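Long-range contacts in alginate lyase AlgAT5 (PDB 5ZQI), which probably cleaves alginate by beta-elimination, as a polysaccharide lyase of family 7 built on a beta-sandwich fold: residues 65-70 / 121-126; 164-169 / 235-240. All blocks are in the same frame, centred on the assembly; numbering follows the deposited sequence.

Interaction 1 (65-70 / 121-126)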
loop_
_atom_site.group_PDB
_atom_site.type_symbol
_atom_site.label_atom_id
_atom_site.label_comp_id
_atom_site.label_asym_id
_atom_site.label_seq_id
_atom_site.Cartn_x
_atom_site.Cartn_y
_atom_site.Cartn_z
ATOM N N THR A 65 -1.651 12.472 -8.828
ATOM C CA THR A 65 -1.759 12.542 -10.275
ATOM C C THR A 65 -1.726 11.171 -10.935
ATOM O O THR A 65 -2.552 10.872 -11.803
ATOM C CB THR A 65 -0.630 13.413 -10.814
ATOM O OG1 THR A 65 -0.676 14.713 -10.202
ATOM C CG2 THR A 65 -0.712 13.556 -12.341
ATOM N N ASN A 66 -0.738 10.353 -10.598
ATOM C CA ASN A 66 -0.496 9.083 -11.270
ATOM C C ASN A 66 -0.857 7.925 -10.351
ATOM O O ASN A 66 -0.111 6.954 -10.216
ATOM C CB ASN A 66 0.954 8.993 -11.739
ATOM C CG ASN A 66 1.164 9.653 -13.064
ATOM O OD1 ASN A 66 0.232 9.772 -13.870
ATOM N ND2 ASN A 66 2.382 10.112 -13.301
ATOM N N TRP A 67 -2.049 8.011 -9.765
ATOM C CA TRP A 67 -2.599 6.924 -8.988
ATOM C C TRP A 67 -4.085 6.800 -9.295
ATOM O O TRP A 67 -4.724 7.746 -9.732
ATOM C CB TRP A 67 -2.430 7.163 -7.493
ATOM C CG TRP A 67 -1.022 7.231 -6.919
ATOM C CD1 TRP A 67 -0.307 8.348 -6.624
ATOM C CD2 TRP A 67 -0.195 6.120 -6.563
ATOM N NE1 TRP A 67 0.910 7.999 -6.089
ATOM C CE2 TRP A 67 0.999 6.634 -6.031
ATOM C CE3 TRP A 67 -0.368 4.735 -6.615
ATOM C CZ2 TRP A 67 2.021 5.822 -5.604
ATOM C CZ3 TRP A 67 0.654 3.918 -6.186
ATOM C CH2 TRP A 67 1.827 4.461 -5.659
ATOM N N LYS A 68 -4.642 5.622 -9.022
ATOM C CA LYS A 68 -6.084 5.426 -8.898
ATOM C C LYS A 68 -6.342 4.724 -7.574
ATOM O O LYS A 68 -5.455 4.035 -7.051
ATOM C CB LYS A 68 -6.674 4.651 -10.071
ATOM C CG LYS A 68 -6.266 3.244 -10.243
ATOM C CD LYS A 68 -7.109 2.571 -11.357
ATOM C CE LYS A 68 -6.606 1.193 -11.665
ATOM N NZ LYS A 68 -7.476 0.536 -12.680
ATOM N N LEU A 69 -7.535 4.927 -7.019
ATOM C CA LEU A 69 -7.886 4.422 -5.693
ATOM C C LEU A 69 -8.925 3.310 -5.791
ATOM O O LEU A 69 -9.929 3.481 -6.485
ATOM C CB LEU A 69 -8.440 5.552 -4.825
ATOM C CG LEU A 69 -8.925 5.175 -3.425
ATOM C CD1 LEU A 69 -7.792 4.826 -2.507
ATOM C CD2 LEU A 69 -9.744 6.349 -2.847
ATOM N N THR A 70 -8.687 2.191 -5.093
ATOM C CA THR A 70 -9.712 1.174 -4.867
ATOM C C THR A 70 -10.250 1.297 -3.444
ATOM O O THR A 70 -9.471 1.412 -2.490
ATOM C CB THR A 70 -9.180 -0.230 -5.099
ATOM O OG1 THR A 70 -8.652 -0.308 -6.437
ATOM C CG2 THR A 70 -10.301 -1.276 -4.887
ATOM N N CYS A 121 -8.302 -0.237 0.962
ATOM C CA CYS A 121 -8.412 1.162 0.540
ATOM C C CYS A 121 -7.005 1.525 0.078
ATOM O O CYS A 121 -6.120 1.783 0.912
ATOM C CB CYS A 121 -8.901 2.056 1.645
ATOM S SG CYS A 121 -9.269 3.691 0.964
ATOM N N GLU A 122 -6.773 1.433 -1.242
ATOM C CA GLU A 122 -5.411 1.297 -1.741
ATOM C C GLU A 122 -5.226 1.964 -3.086
ATOM O O GLU A 122 -6.076 1.829 -3.979
ATOM C CB GLU A 122 -5.050 -0.195 -1.859
ATOM C CG GLU A 122 -3.530 -0.482 -1.818
ATOM C CD GLU A 122 -3.181 -1.954 -2.026
ATOM O OE1 GLU A 122 -3.926 -2.672 -2.735
ATOM O OE2 GLU A 122 -2.153 -2.430 -1.479
ATOM N N LEU A 123 -4.094 2.662 -3.215
ATOM C CA LEU A 123 -3.696 3.294 -4.467
ATOM C C LEU A 123 -2.929 2.315 -5.368
ATOM O O LEU A 123 -2.101 1.543 -4.906
ATOM C CB LEU A 123 -2.823 4.532 -4.188
ATOM C CG LEU A 123 -3.456 5.648 -3.364
ATOM C CD1 LEU A 123 -2.367 6.629 -2.902
ATOM C CD2 LEU A 123 -4.524 6.354 -4.098
ATOM N N ARG A 124 -3.206 2.388 -6.672
ATOM C CA ARG A 124 -2.592 1.579 -7.722
ATOM C C ARG A 124 -1.913 2.508 -8.718
ATOM O O ARG A 124 -2.522 3.471 -9.188
ATOM C CB ARG A 124 -3.662 0.730 -8.391
ATOM C CG ARG A 124 -3.219 -0.348 -9.391
ATOM C CD ARG A 124 -2.938 0.208 -10.784
ATOM N NE ARG A 124 -2.958 -0.900 -11.750
ATOM C CZ ARG A 124 -2.026 -1.154 -12.653
ATOM N NH1 ARG A 124 -2.171 -2.209 -13.459
ATOM N NH2 ARG A 124 -0.989 -0.345 -12.799
ATOM N N GLU A 125 -0.647 2.232 -9.019
ATOM C CA GLU A 125 0.160 3.136 -9.821
ATOM C C GLU A 125 -0.361 3.277 -11.242
ATOM O O GLU A 125 -0.555 2.289 -11.939
ATOM C CB GLU A 125 1.607 2.597 -9.865
ATOM C CG GLU A 125 2.580 3.570 -10.514
ATOM C CD GLU A 125 3.907 2.993 -10.884
ATOM O OE1 GLU A 125 4.198 1.839 -10.522
ATOM O OE2 GLU A 125 4.703 3.729 -11.514
ATOM N N MET A 126 -0.474 4.504 -11.693
ATOM C CA MET A 126 -0.831 4.879 -13.049
ATOM C C MET A 126 0.265 5.726 -13.674
ATOM O O MET A 126 1.292 6.000 -13.046
ATOM C CB MET A 126 -2.152 5.657 -13.008
ATOM C CG MET A 126 -3.295 4.860 -12.316
ATOM S SD MET A 126 -3.846 3.370 -13.187
ATOM C CE MET A 126 -4.803 4.085 -14.506
HETATM O O HOH W 1 -5.877 -0.300 -5.900
#
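Lys-68 and Arg-124 form a hydrogen-bonded antiparallel pair in one sheet of the beta-sandwich: Arg-124 N reaches Lys-68 O at 2.8 Å, and Lys-68 N returns a bond to Arg-124 O. Thr-70 and Glu-122 make the second such pair, with Thr-70 N to Glu-122 O almost straight (178° at the hydrogen). Met-126 N adds a fifth backbone bond, to Asn-66 O. Glu-122 O also accepts a bond from a water that lies 2.8 Å from Thr-70 OG1, so the water links the two strands.

On the face carrying Lys-68 and Arg-124, the two side chains lie side by side and point the same way, with Lys-68 CE 3.9 Å from Arg-124 CD. Lys-68 NZ pairs with Glu-78, which probably eases the closeness of two like charges, Lys-68 NZ being 4.8 Å from Arg-124 NE. Arg-124 NH2 bonds to Glu-125 O in the guanidinium plane and also to Ala-134 O. Met-126, bent at chi2 and chi3 (-66° and -75°), sets SD against the lysine chain, 3.8 Å from Lys-68 CG, the two crossing at a slant.

On the opposite face Trp-67 and Leu-123 pack on Leu-264 of strand 256-269, and Leu-69 on Phe-93, both in the facing sheet. Buried Glu-125 is held there by His-268, Trp-136 and Phe-237 N. Leu-123 crosses the indole at about a right angle: CD1 lies over one face near the rim, while Leu-123 CB sits 3.5 Å from Trp-67 CE3.

Interaction 2 (164-169 / 235-240)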
loop_
_atom_site.group_PDB
_atom_site.type_symbol
_atom_site.label_atom_id
_atom_site.label_comp_id
_atom_site.label_asym_id
_atom_site.label_seq_id
_atom_site.Cartn_x
_atom_site.Cartn_y
_atom_site.Cartn_z
ATOM N N GLY A 164 1.989 -1.387 1.264
ATOM C CA GLY A 164 2.952 -1.167 0.205
ATOM C C GLY A 164 3.198 -2.454 -0.546
ATOM O O GLY A 164 3.413 -3.520 0.056
ATOM N N GLN A 165 3.155 -2.390 -1.872
ATOM C CA GLN A 165 3.402 -3.562 -2.685
ATOM C C GLN A 165 4.114 -3.215 -3.988
ATOM O O GLN A 165 4.011 -2.100 -4.520
ATOM C CB GLN A 165 2.112 -4.278 -3.113
ATOM C CG GLN A 165 1.102 -4.538 -2.050
ATOM C CD GLN A 165 -0.026 -5.401 -2.594
ATOM O OE1 GLN A 165 0.221 -6.446 -3.187
ATOM N NE2 GLN A 165 -1.267 -4.958 -2.424
ATOM N N ILE A 166 4.789 -4.230 -4.536
ATOM C CA ILE A 166 4.930 -4.371 -5.984
ATOM C C ILE A 166 4.002 -5.511 -6.373
ATOM O O ILE A 166 4.061 -6.573 -5.752
ATOM C CB ILE A 166 6.368 -4.686 -6.422
ATOM C CG1 ILE A 166 7.319 -3.555 -6.063
ATOM C CG2 ILE A 166 6.378 -4.954 -7.967
ATOM C CD1 ILE A 166 8.811 -3.960 -6.288
ATOM N N HIS A 167 3.207 -5.316 -7.428
ATOM C CA HIS A 167 2.263 -6.295 -7.959
ATOM C C HIS A 167 2.532 -6.457 -9.448
ATOM O O HIS A 167 2.974 -5.515 -10.096
ATOM C CB HIS A 167 0.817 -5.802 -7.692
ATOM C CG HIS A 167 -0.214 -6.887 -7.622
ATOM N ND1 HIS A 167 -0.758 -7.464 -8.753
ATOM C CD2 HIS A 167 -0.827 -7.476 -6.565
ATOM C CE1 HIS A 167 -1.652 -8.371 -8.392
ATOM N NE2 HIS A 167 -1.698 -8.412 -7.075
ATOM N N ASP A 168 2.254 -7.643 -10.000
ATOM C CA ASP A 168 2.389 -7.867 -11.446
ATOM C C ASP A 168 1.033 -8.279 -12.019
ATOM O O ASP A 168 -0.015 -8.004 -11.398
ATOM C CB ASP A 168 3.527 -8.842 -11.723
ATOM C CG ASP A 168 3.206 -10.275 -11.366
ATOM O OD1 ASP A 168 2.083 -10.576 -10.958
ATOM O OD2 ASP A 168 4.105 -11.125 -11.510
ATOM N N SER A 169 1.011 -8.869 -13.212
ATOM C CA SER A 169 -0.277 -9.155 -13.824
ATOM C C SER A 169 -1.086 -10.176 -13.037
ATOM O O SER A 169 -2.315 -10.217 -13.172
ATOM C CB SER A 169 -0.098 -9.645 -15.263
ATOM O OG SER A 169 0.594 -10.873 -15.277
ATOM N N CYS A 235 5.079 -5.003 -13.800
ATOM C CA CYS A 235 5.004 -4.584 -12.409
ATOM C C CYS A 235 4.426 -3.186 -12.245
ATOM O O CYS A 235 4.543 -2.327 -13.118
ATOM C CB CYS A 235 6.374 -4.584 -11.722
ATOM S SG CYS A 235 7.136 -6.198 -11.552
ATOM N N TYR A 236 3.855 -2.954 -11.072
ATOM C CA TYR A 236 3.385 -1.637 -10.664
ATOM C C TYR A 236 3.350 -1.568 -9.142
ATOM O O TYR A 236 3.263 -2.579 -8.440
ATOM C CB TYR A 236 2.005 -1.331 -11.264
ATOM C CG TYR A 236 0.935 -2.381 -11.024
ATOM C CD1 TYR A 236 0.803 -3.488 -11.873
ATOM C CD2 TYR A 236 0.042 -2.260 -9.978
ATOM C CE1 TYR A 236 -0.154 -4.433 -11.648
ATOM C CE2 TYR A 236 -0.925 -3.222 -9.749
ATOM C CZ TYR A 236 -1.027 -4.282 -10.611
ATOM O OH TYR A 236 -2.007 -5.231 -10.406
ATOM N N PHE A 237 3.427 -0.342 -8.645
ATOM C CA PHE A 237 3.405 -0.092 -7.209
ATOM C C PHE A 237 1.976 0.037 -6.690
ATOM O O PHE A 237 1.057 0.448 -7.425
ATOM C CB PHE A 237 4.183 1.192 -6.854
ATOM C CG PHE A 237 5.689 1.076 -7.018
ATOM C CD1 PHE A 237 6.420 0.147 -6.293
ATOM C CD2 PHE A 237 6.364 1.942 -7.858
ATOM C CE1 PHE A 237 7.797 0.040 -6.450
ATOM C CE2 PHE A 237 7.754 1.856 -8.003
ATOM C CZ PHE A 237 8.460 0.918 -7.282
ATOM N N LYS A 238 1.820 -0.268 -5.392
ATOM C CA LYS A 238 0.596 0.003 -4.651
ATOM C C LYS A 238 0.948 0.543 -3.281
ATOM O O LYS A 238 1.977 0.180 -2.735
ATOM C CB LYS A 238 -0.286 -1.249 -4.448
ATOM C CG LYS A 238 -0.539 -2.036 -5.734
ATOM C CD LYS A 238 -1.709 -2.992 -5.524
ATOM C CE LYS A 238 -3.013 -2.186 -5.809
ATOM N NZ LYS A 238 -4.258 -2.898 -5.453
ATOM N N ALA A 239 0.082 1.401 -2.723
ATOM C CA ALA A 239 0.288 1.932 -1.379
ATOM C C ALA A 239 -1.074 2.257 -0.784
ATOM O O ALA A 239 -1.997 2.670 -1.495
ATOM C CB ALA A 239 1.163 3.189 -1.403
ATOM N N GLY A 240 -1.178 2.116 0.528
ATOM C CA GLY A 240 -2.407 2.378 1.238
ATOM C C GLY A 240 -2.619 1.323 2.293
ATOM O O GLY A 240 -1.665 0.933 2.991
HETATM O O HOH W 2 -2.954 -7.304 -12.079
#
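His-167 and Tyr-236 are joined by two backbone hydrogen bonds, and Gln-165 with Lys-238 continues this antiparallel pairing. Residues 165-167 form the QIH motif of family 7 lyases, and 236-240 the YFKAG motif.

Among side-chain polar groups, His-167 ND1 donates to Asp-168 O at 2.8 Å, which fixes the imidazole's rotation. The same carbonyl accepts from a water 2.8 Å from Tyr-236 OH. Gln-165 NE2 rests 3.7 Å from Lys-238 CD, and both side chains end on one carboxylate, Gln-165 NE2 on Glu-122 OE2 and Lys-238 NZ on Glu-122 OE1.

Aromatic contacts follow from the tyrosine's first torsion (53°), which sets CG between backbone N and carbonyl carbon and brings the ring alongside the histidine. His-167 CB makes a CH-pi contact 4.1 Å from the Tyr-236 ring centroid, and Arg-124 adds a cation-pi contact. With an alanine here, His-167 CB and the Arg-124 guanidinium would probably lose the ring they lie against, and the water would keep Asp-168 O but no phenol.

Apolar packing occupies the other face, where Ile-166 CG1 lies 3.6 Å from Phe-237 CE1.

The contact thus divides by chemistry: a polar face, consistent with the family's alginate-binding groove, and an apolar face turned into the sandwich.

In the fold
Interactions 1 and 2 lie in series along the chain, 65-70 / 121-126 closing before 164-169 / 235-240 opens, yet their centres are only about 10 Å apart. Both belong to the same antiparallel sheet, because strands 120-127 and 236-239 are neighbours in it; the spatial order is therefore 67-70, 120-127, 236-239, 160-167. The join is direct: Leu-123 N lies 2.7 Å from Ala-239 O, a probable hydrogen bond. Both contacts also rest on the seven-stranded sheet facing them, interaction 1 on strand 256-269 and interaction 2 on strand 142-153. Four strands from distant parts of the sequence thus make one continuous surface, consistent with the sheet that carries the substrate groove in this lyase family.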